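Long-range contacts in pectinesterase (Aspergillus niger, PDB 5C1E), which hydrolyses the methyl esters of pectin to leave free galacturonate and methanol, and is probably involved in the maceration of plant tissue: residues A[183-188]-A[227-232]; A[223-228]-A[247-252]. One frame throughout, in Å; residues are numbered along the deposited sequence.

Contact 1 (A[183-188]-A[227-232]); sequences AITASS and ARVIYQ. With SO4 (sulfate ion), chain E.
The phenol of Tyr231 meets Ile184 and Thr185 with its hydroxyl. Thr185 CG2 approaches that ring obliquely and lies 3.6 Å from Tyr231 OH, the two side chains reaching toward each other tip to tip. Ile184 takes the same hydroxyl on its branch point, with Ile184 CB 3.4 Å from Tyr231 OH and CG2 almost as near. The other flat group is the guanidinium of Arg228. A sulfate, probably from the crystallisation liquor, sits at its edge. Arg228 NH1 and NH2 each give one nearly straight bond to it, to O4 and O2, both 2.8 Å long. Trp197 makes a cation-pi contact with the same group.

Between these ends, Thr185 and Val229 slide past each other, with Thr185 OG1 3.7 Å from Val229 CG2. Ser187 OG stands anti to its backbone N (chi1 166°) and comes 3.5 Å from Ala227 CA. One water joins the two segments there. It is 2.6 Å from Ser187 OG and accepts from Arg228 N at 3.0 Å. Ser187 OG also bonds to Arg189 N.

The segments belong to different parallel sheets of the beta-helix, so this contact spans the interior of the coil. Most of its residues are buried. The polar tips of Thr185 and Tyr231 both bond to Leu219 O, in the next strand beside 182-187. That shared carbonyl satisfies two buried hydroxyls, while their carbon neighbours supply the apolar packing.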
loop_
_atom_site.group_PDB
_atom_site.type_symbol
_atom_site.label_atom_id
_atom_site.label_comp_id
_atom_site.label_asym_id
_atom_site.label_seq_id
_atom_site.Cartn_x
_atom_site.Cartn_y
_atom_site.Cartn_z
ATOM N N ALA A 183 -8.884 -12.348 -2.783
ATOM C CA ALA A 183 -8.613 -11.992 -1.393
ATOM C C ALA A 183 -7.812 -10.710 -1.358
ATOM O O ALA A 183 -6.887 -10.538 -2.138
ATOM C CB ALA A 183 -7.866 -13.109 -0.695
ATOM N N ILE A 184 -8.165 -9.802 -0.447
ATOM C CA ILE A 184 -7.505 -8.515 -0.392
ATOM C C ILE A 184 -6.079 -8.670 0.140
ATOM O O ILE A 184 -5.139 -8.214 -0.483
ATOM C CB ILE A 184 -8.274 -7.521 0.492
ATOM C CG1 ILE A 184 -9.637 -7.210 -0.114
ATOM C CG2 ILE A 184 -7.483 -6.240 0.644
ATOM C CD1 ILE A 184 -10.601 -6.524 0.823
ATOM N N THR A 185 -5.932 -9.301 1.298
ATOM C CA THR A 185 -4.598 -9.457 1.913
ATOM C C THR A 185 -4.026 -10.859 1.723
ATOM O O THR A 185 -4.749 -11.849 1.736
ATOM C CB THR A 185 -4.583 -9.120 3.425
ATOM O OG1 THR A 185 -5.382 -10.049 4.194
ATOM C CG2 THR A 185 -5.041 -7.702 3.657
ATOM N N ALA A 186 -2.707 -10.929 1.593
ATOM C CA ALA A 186 -2.003 -12.190 1.583
ATOM C C ALA A 186 -0.684 -12.058 2.351
ATOM O O ALA A 186 0.392 -11.890 1.769
ATOM C CB ALA A 186 -1.778 -12.653 0.145
ATOM N N SER A 187 -0.786 -12.120 3.675
ATOM C CA SER A 187 0.382 -11.960 4.533
ATOM C C SER A 187 1.253 -13.207 4.488
ATOM O O SER A 187 0.741 -14.325 4.531
ATOM C CB SER A 187 -0.014 -11.677 5.976
ATOM O OG SER A 187 1.089 -11.846 6.853
ATOM N N SER A 188 2.565 -12.982 4.440
ATOM C CA SER A 188 3.559 -14.051 4.459
ATOM C C SER A 188 4.264 -14.180 5.824
ATOM O O SER A 188 5.340 -14.789 5.923
ATOM C CB SER A 188 4.587 -13.836 3.338
ATOM O OG SER A 188 5.117 -12.525 3.411
ATOM N N ALA A 227 0.115 -15.828 8.886
ATOM C CA ALA A 227 -0.477 -14.586 8.430
ATOM C C ALA A 227 -1.267 -13.937 9.569
ATOM O O ALA A 227 -2.105 -14.599 10.170
ATOM C CB ALA A 227 -1.418 -14.877 7.283
ATOM N N ARG A 228 -1.018 -12.657 9.828
ATOM C CA ARG A 228 -1.755 -11.922 10.858
ATOM C C ARG A 228 -2.320 -10.603 10.362
ATOM O O ARG A 228 -1.572 -9.684 10.009
ATOM C CB ARG A 228 -0.870 -11.648 12.067
ATOM C CG ARG A 228 -1.608 -10.936 13.198
ATOM C CD ARG A 228 -0.949 -11.173 14.545
ATOM N NE ARG A 228 0.432 -10.728 14.559
ATOM C CZ ARG A 228 1.270 -10.961 15.566
ATOM N NH1 ARG A 228 0.847 -11.615 16.645
ATOM N NH2 ARG A 228 2.524 -10.531 15.508
ATOM N N VAL A 229 -3.644 -10.520 10.353
ATOM C CA VAL A 229 -4.339 -9.357 9.805
ATOM C C VAL A 229 -5.546 -9.022 10.671
ATOM O O VAL A 229 -6.297 -9.927 11.051
ATOM C CB VAL A 229 -4.842 -9.652 8.392
ATOM C CG1 VAL A 229 -5.534 -8.434 7.799
ATOM C CG2 VAL A 229 -3.691 -10.116 7.481
ATOM N N ILE A 230 -5.712 -7.731 10.971
ATOM C CA ILE A 230 -6.913 -7.219 11.651
ATOM C C ILE A 230 -7.566 -6.110 10.834
ATOM O O ILE A 230 -6.884 -5.182 10.374
ATOM C CB ILE A 230 -6.635 -6.754 13.110
ATOM C CG1 ILE A 230 -7.938 -6.259 13.758
ATOM C CG2 ILE A 230 -5.562 -5.685 13.185
ATOM C CD1 ILE A 230 -7.858 -6.179 15.264
ATOM N N TYR A 231 -8.883 -6.219 10.634
ATOM C CA TYR A 231 -9.680 -5.130 10.091
ATOM C C TYR A 231 -10.488 -4.563 11.253
ATOM O O TYR A 231 -11.272 -5.285 11.878
ATOM C CB TYR A 231 -10.648 -5.617 9.012
ATOM C CG TYR A 231 -10.051 -5.955 7.649
ATOM C CD1 TYR A 231 -9.343 -7.138 7.457
ATOM C CD2 TYR A 231 -10.298 -5.161 6.538
ATOM C CE1 TYR A 231 -8.829 -7.477 6.205
ATOM C CE2 TYR A 231 -9.796 -5.491 5.281
ATOM C CZ TYR A 231 -9.048 -6.645 5.120
ATOM O OH TYR A 231 -8.548 -7.004 3.874
ATOM N N GLN A 232 -10.268 -3.291 11.560
ATOM C CA GLN A 232 -10.881 -2.666 12.731
ATOM C C GLN A 232 -11.441 -1.285 12.411
ATOM O O GLN A 232 -10.873 -0.532 11.597
ATOM C CB GLN A 232 -9.862 -2.573 13.880
ATOM C CG GLN A 232 -8.569 -1.882 13.523
ATOM C CD GLN A 232 -7.555 -1.890 14.660
ATOM O OE1 GLN A 232 -7.439 -2.861 15.387
ATOM N NE2 GLN A 232 -6.785 -0.834 14.772
HETATM S S SO4 E . 3.506 -11.459 18.939
HETATM O O1 SO4 E . 2.593 -10.601 19.734
HETATM O O2 SO4 E . 4.107 -10.684 17.835
HETATM O O3 SO4 E . 4.573 -11.985 19.817
HETATM O O4 SO4 E . 2.730 -12.614 18.423
HETATM O O HOH W 1 0.957 -10.472 9.081
#

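Contact 2 (A[223-228]-A[247-252]); sequences WRVLAR and TMADGA. With SO4 (sulfate ion), chain D; SO4 (sulfate ion), chain E; SO4 (sulfate ion), chain F.
Met248 lies beside Trp223, both side chains pointing the same way. Its CG is anti to the backbone N (chi1 -169°), and the chain runs on extended. Met248 CE reaches Trp223 CD1 at 3.8 Å. The sulfur makes an oblique Met-aromatic contact, 5.0 Å from Met248 SD to the centroid of the five-membered ring of Trp223.

Ala249 CB is the next bump. It fits against the backbone, 3.7 Å from Trp223 O and close to Arg224 CA. Val225 fills the hollow of the type II turn 249-252: its CG1 rests 3.8 Å from Asp250 O and also touches Gly251 O and Ala252 CA. Val225 itself belongs to a type I turn, 224-227, so two turns pack together.

Arg224 bends at chi2, and its CZ lies over one face of the indole, offset toward the rim. Its NH2 bonds to Trp223 O at 2.9 Å, from above the carbonyl plane. One sulfate, probably from the crystallisation liquor, takes Trp223 NE1 on O1 at 3.0 Å and Arg224 NH1 on O3 at 2.9 Å, with NH2 also bonded to O4; a second, probably of the same origin, lies by Arg224 NE and NH1.

Met248 lies near Asp161, the predicted active-site residue. The turns meet through van der Waals contacts of carbon with carbon and carbonyl oxygen, while N-H groups of Trp223 and Arg224 face anions.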
loop_
_atom_site.group_PDB
_atom_site.type_symbol
_atom_site.label_atom_id
_atom_site.label_comp_id
_atom_site.label_asym_id
_atom_site.label_seq_id
_atom_site.Cartn_x
_atom_site.Cartn_y
_atom_site.Cartn_z
ATOM N N TRP A 223 -0.699 -16.335 2.796
ATOM C CA TRP A 223 0.365 -16.663 1.864
ATOM C C TRP A 223 1.371 -17.589 2.557
ATOM O O TRP A 223 1.923 -18.479 1.933
ATOM C CB TRP A 223 0.994 -15.387 1.314
ATOM C CG TRP A 223 1.992 -15.594 0.223
ATOM C CD1 TRP A 223 2.110 -16.677 -0.592
ATOM C CD2 TRP A 223 2.982 -14.650 -0.218
ATOM N NE1 TRP A 223 3.138 -16.491 -1.475
ATOM C CE2 TRP A 223 3.689 -15.251 -1.268
ATOM C CE3 TRP A 223 3.339 -13.361 0.183
ATOM C CZ2 TRP A 223 4.741 -14.610 -1.927
ATOM C CZ3 TRP A 223 4.399 -12.723 -0.458
ATOM C CH2 TRP A 223 5.085 -13.347 -1.494
ATOM N N ARG A 224 1.589 -17.381 3.856
ATOM C CA ARG A 224 2.349 -18.311 4.694
ATOM C C ARG A 224 1.526 -18.588 5.949
ATOM O O ARG A 224 0.494 -17.937 6.169
ATOM C CB ARG A 224 3.718 -17.740 5.053
ATOM C CG ARG A 224 4.613 -17.470 3.844
ATOM C CD ARG A 224 5.266 -18.744 3.355
ATOM N NE ARG A 224 6.184 -18.498 2.242
ATOM C CZ ARG A 224 5.818 -18.426 0.964
ATOM N NH1 ARG A 224 6.732 -18.194 0.025
ATOM N NH2 ARG A 224 4.549 -18.569 0.601
ATOM N N VAL A 225 1.988 -19.520 6.776
ATOM C CA VAL A 225 1.106 -20.170 7.750
ATOM C C VAL A 225 0.719 -19.308 8.961
ATOM O O VAL A 225 -0.230 -19.645 9.679
ATOM C CB VAL A 225 1.677 -21.517 8.241
ATOM C CG1 VAL A 225 1.763 -22.519 7.099
ATOM C CG2 VAL A 225 3.043 -21.346 8.897
ATOM N N LEU A 226 1.434 -18.222 9.208
ATOM C CA LEU A 226 1.151 -17.412 10.397
ATOM C C LEU A 226 0.712 -15.978 10.063
ATOM O O LEU A 226 0.888 -15.050 10.857
ATOM C CB LEU A 226 2.326 -17.477 11.385
ATOM C CG LEU A 226 2.343 -18.766 12.215
ATOM C CD1 LEU A 226 3.683 -18.992 12.898
ATOM C CD2 LEU A 226 1.252 -18.768 13.266
ATOM N N ALA A 227 0.115 -15.828 8.886
ATOM C CA ALA A 227 -0.477 -14.586 8.430
ATOM C C ALA A 227 -1.267 -13.937 9.569
ATOM O O ALA A 227 -2.105 -14.599 10.170
ATOM C CB ALA A 227 -1.418 -14.877 7.283
ATOM N N ARG A 228 -1.018 -12.657 9.828
ATOM C CA ARG A 228 -1.755 -11.922 10.858
ATOM C C ARG A 228 -2.320 -10.603 10.362
ATOM O O ARG A 228 -1.572 -9.684 10.009
ATOM C CB ARG A 228 -0.870 -11.648 12.067
ATOM C CG ARG A 228 -1.608 -10.936 13.198
ATOM C CD ARG A 228 -0.949 -11.173 14.545
ATOM N NE ARG A 228 0.432 -10.728 14.559
ATOM C CZ ARG A 228 1.270 -10.961 15.566
ATOM N NH1 ARG A 228 0.847 -11.615 16.645
ATOM N NH2 ARG A 228 2.524 -10.531 15.508
ATOM N N THR A 247 -8.602 -19.746 2.003
ATOM C CA THR A 247 -7.403 -20.558 2.208
ATOM C C THR A 247 -6.336 -20.322 1.148
ATOM O O THR A 247 -6.621 -19.817 0.038
ATOM C CB THR A 247 -7.779 -22.028 2.142
ATOM O OG1 THR A 247 -8.351 -22.265 0.849
ATOM C CG2 THR A 247 -8.785 -22.373 3.240
ATOM N N MET A 248 -5.101 -20.674 1.498
ATOM C CA MET A 248 -3.981 -20.626 0.564
ATOM C C MET A 248 -2.885 -21.590 1.049
ATOM O O MET A 248 -2.846 -22.712 0.582
ATOM C CB MET A 248 -3.446 -19.200 0.355
ATOM C CG MET A 248 -2.451 -19.088 -0.799
ATOM S SD MET A 248 -1.880 -17.389 -1.066
ATOM C CE MET A 248 -1.034 -17.545 -2.632
ATOM N N ALA A 249 -2.017 -21.192 1.990
ATOM C CA ALA A 249 -0.936 -22.088 2.416
ATOM C C ALA A 249 -1.504 -23.304 3.134
ATOM O O ALA A 249 -2.333 -23.155 4.014
ATOM C CB ALA A 249 0.040 -21.362 3.320
ATOM N N ASP A 250 -1.066 -24.509 2.763
ATOM C CA ASP A 250 -1.535 -25.703 3.455
ATOM C C ASP A 250 -1.043 -25.717 4.904
ATOM O O ASP A 250 0.106 -25.381 5.168
ATOM C CB ASP A 250 -1.096 -26.982 2.754
ATOM C CG ASP A 250 -1.674 -28.202 3.410
ATOM O OD1 ASP A 250 -2.912 -28.368 3.335
ATOM O OD2 ASP A 250 -0.907 -28.964 4.039
ATOM N N GLY A 251 -1.926 -26.073 5.831
ATOM C CA GLY A 251 -1.571 -26.155 7.251
ATOM C C GLY A 251 -1.465 -24.802 7.923
ATOM O O GLY A 251 -0.842 -24.670 8.975
ATOM N N ALA A 252 -2.083 -23.789 7.316
ATOM C CA ALA A 252 -2.013 -22.434 7.839
ATOM C C ALA A 252 -2.797 -22.330 9.137
ATOM O O ALA A 252 -3.840 -22.976 9.317
ATOM C CB ALA A 252 -2.560 -21.446 6.834
HETATM S S SO4 D . 4.950 -19.003 -3.264
HETATM O O1 SO4 D . 3.971 -18.085 -3.883
HETATM O O2 SO4 D . 5.394 -19.983 -4.278
HETATM O O3 SO4 D . 6.105 -18.218 -2.804
HETATM O O4 SO4 D . 4.296 -19.714 -2.145
HETATM S S SO4 E . 3.506 -11.459 18.939
HETATM O O1 SO4 E . 2.593 -10.601 19.734
HETATM O O2 SO4 E . 4.107 -10.684 17.835
HETATM O O3 SO4 E . 4.573 -11.985 19.817
HETATM O O4 SO4 E . 2.730 -12.614 18.423
HETATM S S SO4 F . 9.930 -19.251 2.290
HETATM O O1 SO4 F . 9.393 -17.919 1.927
HETATM O O2 SO4 F . 10.484 -19.913 1.083
HETATM O O3 SO4 F . 10.997 -19.083 3.305
HETATM O O4 SO4 F . 8.837 -20.074 2.878
#

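Contact 1 is largely buried inside the beta-helix, whereas contact 2 lies at the surface, its centre about 21 Å from that of the chain. The centres of the two contacts are about 10 Å apart. They share Ala227 and Arg228, where the loop 223-228 runs into strand 228-232. Ser187 O also probably bonds to Arg224 N, and Ser188 CB packs against Trp223 CE3. Contact 1 joins strands of two sheets, with a bridging water and hydroxyls satisfied by backbone. Contact 2 joins two loops that precede neighbouring strands, 228-232 and 255-259. There van der Waals packing holds the turns, and the arginines hold sulfates instead of bonding across the contact.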